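Local coordinates for CBS domain protein/ACT domain protein (Thermotoga maritima, PDB 1VR9), which is of unknown function but pairs two CBS domains with a predicted ACT domain, a combination consistent with a regulatory, ligand-sensing role, at residues 18-30 with 38-52. Sequence-based numbering, arbitrary orientation.
Sequences WVTQDFPMVEESA and RMRQYQTNECIVKDR
Strands 25-27 and 46-50 run parallel, M25 beside I48, V26 beside V49 and E27 beside K50, as the outer and middle strands of the three-stranded sheet in the first CBS domain; helix 32-41 makes the connection, giving a beta-alpha-beta unit. Backbone hydrogen bonds set the register. I48 N gives to P24 O, V26 N to I48 O (2.9 Å, almost straight in line with the carbonyl) and K50 N to V26 O, and a weaker bond from E28 N to K50 O follows where the strand gives way to a turn.

Side chains alternate between the two faces. On the helix-facing side, V26 and V49 are beta-branched residues well suited to a strand; V26 CG1 lies 3.6 Å from C47 SG and also meets the aliphatic CG of R38, a long side chain whose methylenes can cover a valine. On the face of M25, I48 and K50, the branched, wholly apolar I48 suits an aromatic neighbour: its CD1 lies 3.7 Å from F23 CD2, and A118 of the second CBS domain touches both side chains.

Y42, just past the helix, combines a flat face with a hydroxyl. Its chi1 of -78° sets CG anti to the carbonyl carbon and swings one ring face against the F23-P24 peptide, with P24 N 3.7 Å above its centre. P24 CD completes a CH-pi contact, for which proline is apt, because the imide N bonded to CD polarises its C-H bonds. The same proline brings CG to 3.2 Å from E46 O, a buried carbonyl without a hydrogen-bonding partner.

Polar contacts mark both ends. One water bridges E28 OE2 and R52 N; at the other end, D22 offers a carboxylate as acceptor, and Y42 OH donates to the anti lone pair of D22 OD1 over 2.8 Å, the carboxylate turned 79° from the ring plane.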
# COMPACT_ATOMS: atom_id res chain seq x y z
N TRP A 18 -6.22 -5.56 11.96
CA TRP A 18 -6.88 -4.69 10.99
C TRP A 18 -6.38 -4.90 9.54
O TRP A 18 -6.80 -4.20 8.62
CB TRP A 18 -6.71 -3.23 11.43
CG TRP A 18 -7.28 -2.96 12.80
CD1 TRP A 18 -6.60 -3.01 13.99
CD2 TRP A 18 -8.64 -2.64 13.13
NE1 TRP A 18 -7.45 -2.73 15.03
CE2 TRP A 18 -8.71 -2.52 14.53
CE3 TRP A 18 -9.81 -2.48 12.38
CZ2 TRP A 18 -9.90 -2.20 15.20
CZ3 TRP A 18 -10.99 -2.18 13.03
CH2 TRP A 18 -11.03 -2.05 14.44
N VAL A 19 -5.48 -5.85 9.34
CA VAL A 19 -4.94 -6.12 8.00
C VAL A 19 -5.98 -6.70 7.05
O VAL A 19 -6.75 -7.59 7.43
CB VAL A 19 -3.74 -7.08 8.06
CG1 VAL A 19 -3.31 -7.51 6.67
CG2 VAL A 19 -2.60 -6.42 8.78
N THR A 20 -5.96 -6.23 5.81
CA THR A 20 -6.79 -6.76 4.74
C THR A 20 -5.92 -7.31 3.61
O THR A 20 -4.78 -6.84 3.41
CB THR A 20 -7.76 -5.68 4.16
OG1 THR A 20 -8.68 -6.30 3.25
CG2 THR A 20 -7.03 -4.52 3.46
N GLN A 21 -6.46 -8.28 2.87
CA GLN A 21 -5.86 -8.72 1.60
C GLN A 21 -6.57 -8.08 0.40
O GLN A 21 -6.15 -8.27 -0.75
CB GLN A 21 -5.87 -10.25 1.51
CG GLN A 21 -5.19 -10.94 2.67
CD GLN A 21 -3.74 -10.54 2.86
OE1 GLN A 21 -3.01 -10.37 1.89
NE2 GLN A 21 -3.32 -10.41 4.10
N ASP A 22 -7.61 -7.30 0.67
CA ASP A 22 -8.42 -6.66 -0.36
C ASP A 22 -7.84 -5.25 -0.60
O ASP A 22 -8.33 -4.24 -0.08
CB ASP A 22 -9.89 -6.63 0.11
CG ASP A 22 -10.90 -6.60 -1.04
OD1 ASP A 22 -10.50 -6.52 -2.23
OD2 ASP A 22 -12.12 -6.66 -0.75
N PHE A 23 -6.77 -5.20 -1.39
CA PHE A 23 -6.09 -3.95 -1.73
C PHE A 23 -5.38 -4.05 -3.08
O PHE A 23 -5.06 -5.18 -3.52
CB PHE A 23 -5.07 -3.60 -0.64
CG PHE A 23 -3.91 -4.54 -0.56
CD1 PHE A 23 -3.99 -5.71 0.17
CD2 PHE A 23 -2.70 -4.23 -1.18
CE1 PHE A 23 -2.92 -6.59 0.25
CE2 PHE A 23 -1.63 -5.12 -1.10
CZ PHE A 23 -1.74 -6.28 -0.38
N PRO A 24 -5.10 -2.90 -3.72
CA PRO A 24 -4.46 -2.90 -5.04
C PRO A 24 -2.95 -3.24 -4.97
O PRO A 24 -2.20 -2.56 -4.30
CB PRO A 24 -4.68 -1.48 -5.56
CG PRO A 24 -4.79 -0.65 -4.31
CD PRO A 24 -5.42 -1.51 -3.27
N MSE A 25 -2.52 -4.24 -5.73
CA MSE A 25 -1.13 -4.69 -5.68
C MSE A 25 -0.66 -5.09 -7.08
O MSE A 25 -1.40 -5.75 -7.81
CB MSE A 25 -1.04 -5.89 -4.72
CG MSE A 25 0.36 -6.45 -4.47
SE MSE A 25 1.18 -7.42 -5.95
CE MSE A 25 -0.20 -8.74 -6.31
N VAL A 26 0.57 -4.70 -7.44
CA VAL A 26 1.19 -5.23 -8.66
C VAL A 26 2.63 -5.61 -8.38
O VAL A 26 3.20 -5.17 -7.39
CB VAL A 26 1.18 -4.23 -9.87
CG1 VAL A 26 -0.24 -3.94 -10.31
CG2 VAL A 26 1.98 -2.97 -9.58
N GLU A 27 3.22 -6.38 -9.29
CA GLU A 27 4.66 -6.68 -9.22
C GLU A 27 5.47 -5.57 -9.88
O GLU A 27 4.96 -4.86 -10.75
CB GLU A 27 4.94 -8.03 -9.90
CG GLU A 27 6.36 -8.59 -9.73
CD GLU A 27 7.31 -8.21 -10.87
OE1 GLU A 27 6.82 -7.83 -11.97
OE2 GLU A 27 8.54 -8.28 -10.67
N GLU A 28 6.73 -5.43 -9.49
CA GLU A 28 7.57 -4.28 -9.89
C GLU A 28 7.75 -4.05 -11.40
O GLU A 28 8.08 -2.93 -11.81
CB GLU A 28 8.96 -4.38 -9.21
CG GLU A 28 9.81 -5.54 -9.66
CD GLU A 28 11.15 -5.62 -8.94
OE1 GLU A 28 11.47 -4.71 -8.15
OE2 GLU A 28 11.87 -6.61 -9.16
N SER A 29 7.52 -5.08 -12.21
CA SER A 29 7.71 -5.00 -13.66
C SER A 29 6.37 -5.00 -14.42
O SER A 29 6.33 -5.15 -15.65
CB SER A 29 8.59 -6.15 -14.13
OG SER A 29 7.86 -7.35 -14.26
N ALA A 30 5.29 -4.82 -13.68
CA ALA A 30 3.96 -4.68 -14.26
C ALA A 30 3.98 -3.53 -15.27
O ALA A 30 4.70 -2.54 -15.08
CB ALA A 30 2.96 -4.38 -13.17
N ARG A 38 -5.65 -2.15 -12.08
CA ARG A 38 -5.79 -2.51 -10.65
C ARG A 38 -6.37 -1.36 -9.84
O ARG A 38 -7.27 -1.56 -9.03
CB ARG A 38 -4.46 -2.94 -10.03
CG ARG A 38 -4.06 -4.27 -10.39
CD ARG A 38 -4.79 -5.35 -9.57
NE ARG A 38 -5.15 -6.46 -10.44
CZ ARG A 38 -6.38 -6.90 -10.71
NH1 ARG A 38 -7.50 -6.38 -10.18
NH2 ARG A 38 -6.47 -7.92 -11.54
N MSE A 39 -5.87 -0.15 -10.09
CA MSE A 39 -6.35 1.04 -9.36
C MSE A 39 -7.81 1.28 -9.71
O MSE A 39 -8.58 1.62 -8.83
CB MSE A 39 -5.55 2.30 -9.64
CG MSE A 39 -4.12 2.16 -9.92
SE MSE A 39 -3.19 3.88 -10.14
CE MSE A 39 -2.09 3.68 -8.63
N ARG A 40 -8.21 1.10 -10.97
CA ARG A 40 -9.64 1.23 -11.33
C ARG A 40 -10.51 0.20 -10.60
O ARG A 40 -11.65 0.50 -10.21
CB ARG A 40 -9.89 1.07 -12.82
CG ARG A 40 -9.57 2.28 -13.69
CD ARG A 40 -10.20 2.11 -15.08
NE ARG A 40 -9.75 0.91 -15.78
CZ ARG A 40 -8.59 0.80 -16.43
NH1 ARG A 40 -7.73 1.82 -16.48
NH2 ARG A 40 -8.29 -0.33 -17.03
N GLN A 41 -9.99 -1.00 -10.40
CA GLN A 41 -10.80 -2.07 -9.77
C GLN A 41 -11.06 -1.73 -8.31
O GLN A 41 -12.09 -2.11 -7.75
CB GLN A 41 -10.11 -3.45 -9.92
CG GLN A 41 -9.99 -3.90 -11.36
CD GLN A 41 -11.35 -4.11 -12.04
OE1 GLN A 41 -12.06 -5.05 -11.73
NE2 GLN A 41 -11.71 -3.23 -12.98
N TYR A 42 -10.13 -1.00 -7.69
CA TYR A 42 -10.25 -0.58 -6.30
C TYR A 42 -10.69 0.87 -6.18
O TYR A 42 -10.76 1.40 -5.06
CB TYR A 42 -8.94 -0.82 -5.55
CG TYR A 42 -8.76 -2.26 -5.18
CD1 TYR A 42 -9.31 -2.74 -4.00
CD2 TYR A 42 -8.11 -3.15 -6.02
CE1 TYR A 42 -9.20 -4.06 -3.65
CE2 TYR A 42 -7.99 -4.51 -5.67
CZ TYR A 42 -8.53 -4.94 -4.46
OH TYR A 42 -8.43 -6.24 -4.05
N GLN A 43 -11.02 1.50 -7.31
CA GLN A 43 -11.52 2.86 -7.37
C GLN A 43 -10.62 3.79 -6.56
O GLN A 43 -11.10 4.54 -5.68
CB GLN A 43 -12.97 2.93 -6.88
CG GLN A 43 -13.89 1.95 -7.60
CD GLN A 43 -15.35 2.16 -7.31
OE1 GLN A 43 -16.00 1.30 -6.72
NE2 GLN A 43 -15.89 3.32 -7.72
N THR A 44 -9.33 3.74 -6.86
CA THR A 44 -8.32 4.39 -6.06
C THR A 44 -7.16 4.94 -6.94
O THR A 44 -7.19 4.81 -8.16
CB THR A 44 -7.83 3.42 -4.99
OG1 THR A 44 -7.03 4.12 -4.02
CG2 THR A 44 -7.02 2.27 -5.62
N ASN A 45 -6.20 5.63 -6.31
CA ASN A 45 -5.08 6.26 -7.01
C ASN A 45 -3.71 5.83 -6.43
O ASN A 45 -2.72 6.56 -6.58
CB ASN A 45 -5.19 7.78 -6.97
CG ASN A 45 -5.28 8.32 -5.56
OD1 ASN A 45 -5.25 7.56 -4.59
ND2 ASN A 45 -5.41 9.64 -5.45
N GLU A 46 -3.71 4.69 -5.77
CA GLU A 46 -2.49 4.08 -5.21
C GLU A 46 -2.46 2.59 -5.57
O GLU A 46 -3.51 1.93 -5.60
CB GLU A 46 -2.51 4.18 -3.68
CG GLU A 46 -1.31 3.49 -3.00
CD GLU A 46 -1.49 3.28 -1.51
OE1 GLU A 46 -2.53 3.66 -0.99
OE2 GLU A 46 -0.55 2.78 -0.85
N CYS A 47 -1.26 2.04 -5.82
CA CYS A 47 -1.05 0.62 -6.01
C CYS A 47 0.17 0.26 -5.20
O CYS A 47 1.19 0.96 -5.29
CB CYS A 47 -0.79 0.33 -7.49
SG CYS A 47 -1.08 -1.38 -7.91
N ILE A 48 0.08 -0.78 -4.39
CA ILE A 48 1.23 -1.27 -3.62
C ILE A 48 2.06 -2.18 -4.53
O ILE A 48 1.51 -2.98 -5.29
CB ILE A 48 0.77 -1.98 -2.31
CG1 ILE A 48 0.15 -0.94 -1.35
CG2 ILE A 48 1.92 -2.71 -1.64
CD1 ILE A 48 -0.44 -1.52 -0.06
N VAL A 49 3.38 -2.10 -4.43
CA VAL A 49 4.24 -2.89 -5.32
C VAL A 49 5.10 -3.87 -4.54
O VAL A 49 5.67 -3.53 -3.50
CB VAL A 49 5.16 -1.96 -6.16
CG1 VAL A 49 6.03 -2.77 -7.09
CG2 VAL A 49 4.35 -0.92 -6.97
N LYS A 50 5.22 -5.09 -5.06
CA LYS A 50 6.16 -6.06 -4.48
C LYS A 50 7.13 -6.54 -5.56
O LYS A 50 6.92 -6.33 -6.75
CB LYS A 50 5.42 -7.22 -3.81
CG LYS A 50 4.68 -8.09 -4.75
CD LYS A 50 3.91 -9.18 -4.06
CE LYS A 50 3.02 -9.86 -5.06
NZ LYS A 50 2.34 -11.08 -4.53
N ASP A 51 8.22 -7.16 -5.13
CA ASP A 51 9.17 -7.71 -6.08
C ASP A 51 8.82 -9.18 -6.32
O ASP A 51 7.79 -9.65 -5.84
CB ASP A 51 10.59 -7.51 -5.57
CG ASP A 51 10.91 -8.36 -4.36
OD1 ASP A 51 10.19 -9.34 -4.06
OD2 ASP A 51 11.95 -8.07 -3.72
N ARG A 52 9.65 -9.91 -7.05
CA ARG A 52 9.30 -11.30 -7.43
C ARG A 52 9.35 -12.30 -6.29
O ARG A 52 8.79 -13.40 -6.41
CB ARG A 52 10.17 -11.79 -8.61
CG ARG A 52 9.87 -10.97 -9.85
CD ARG A 52 10.51 -11.45 -11.11
NE ARG A 52 11.96 -11.42 -11.04
CZ ARG A 52 12.77 -11.37 -12.09
NH1 ARG A 52 12.27 -11.34 -13.33
NH2 ARG A 52 14.08 -11.35 -11.92
O HOH W 1 12.48 -9.50 -7.74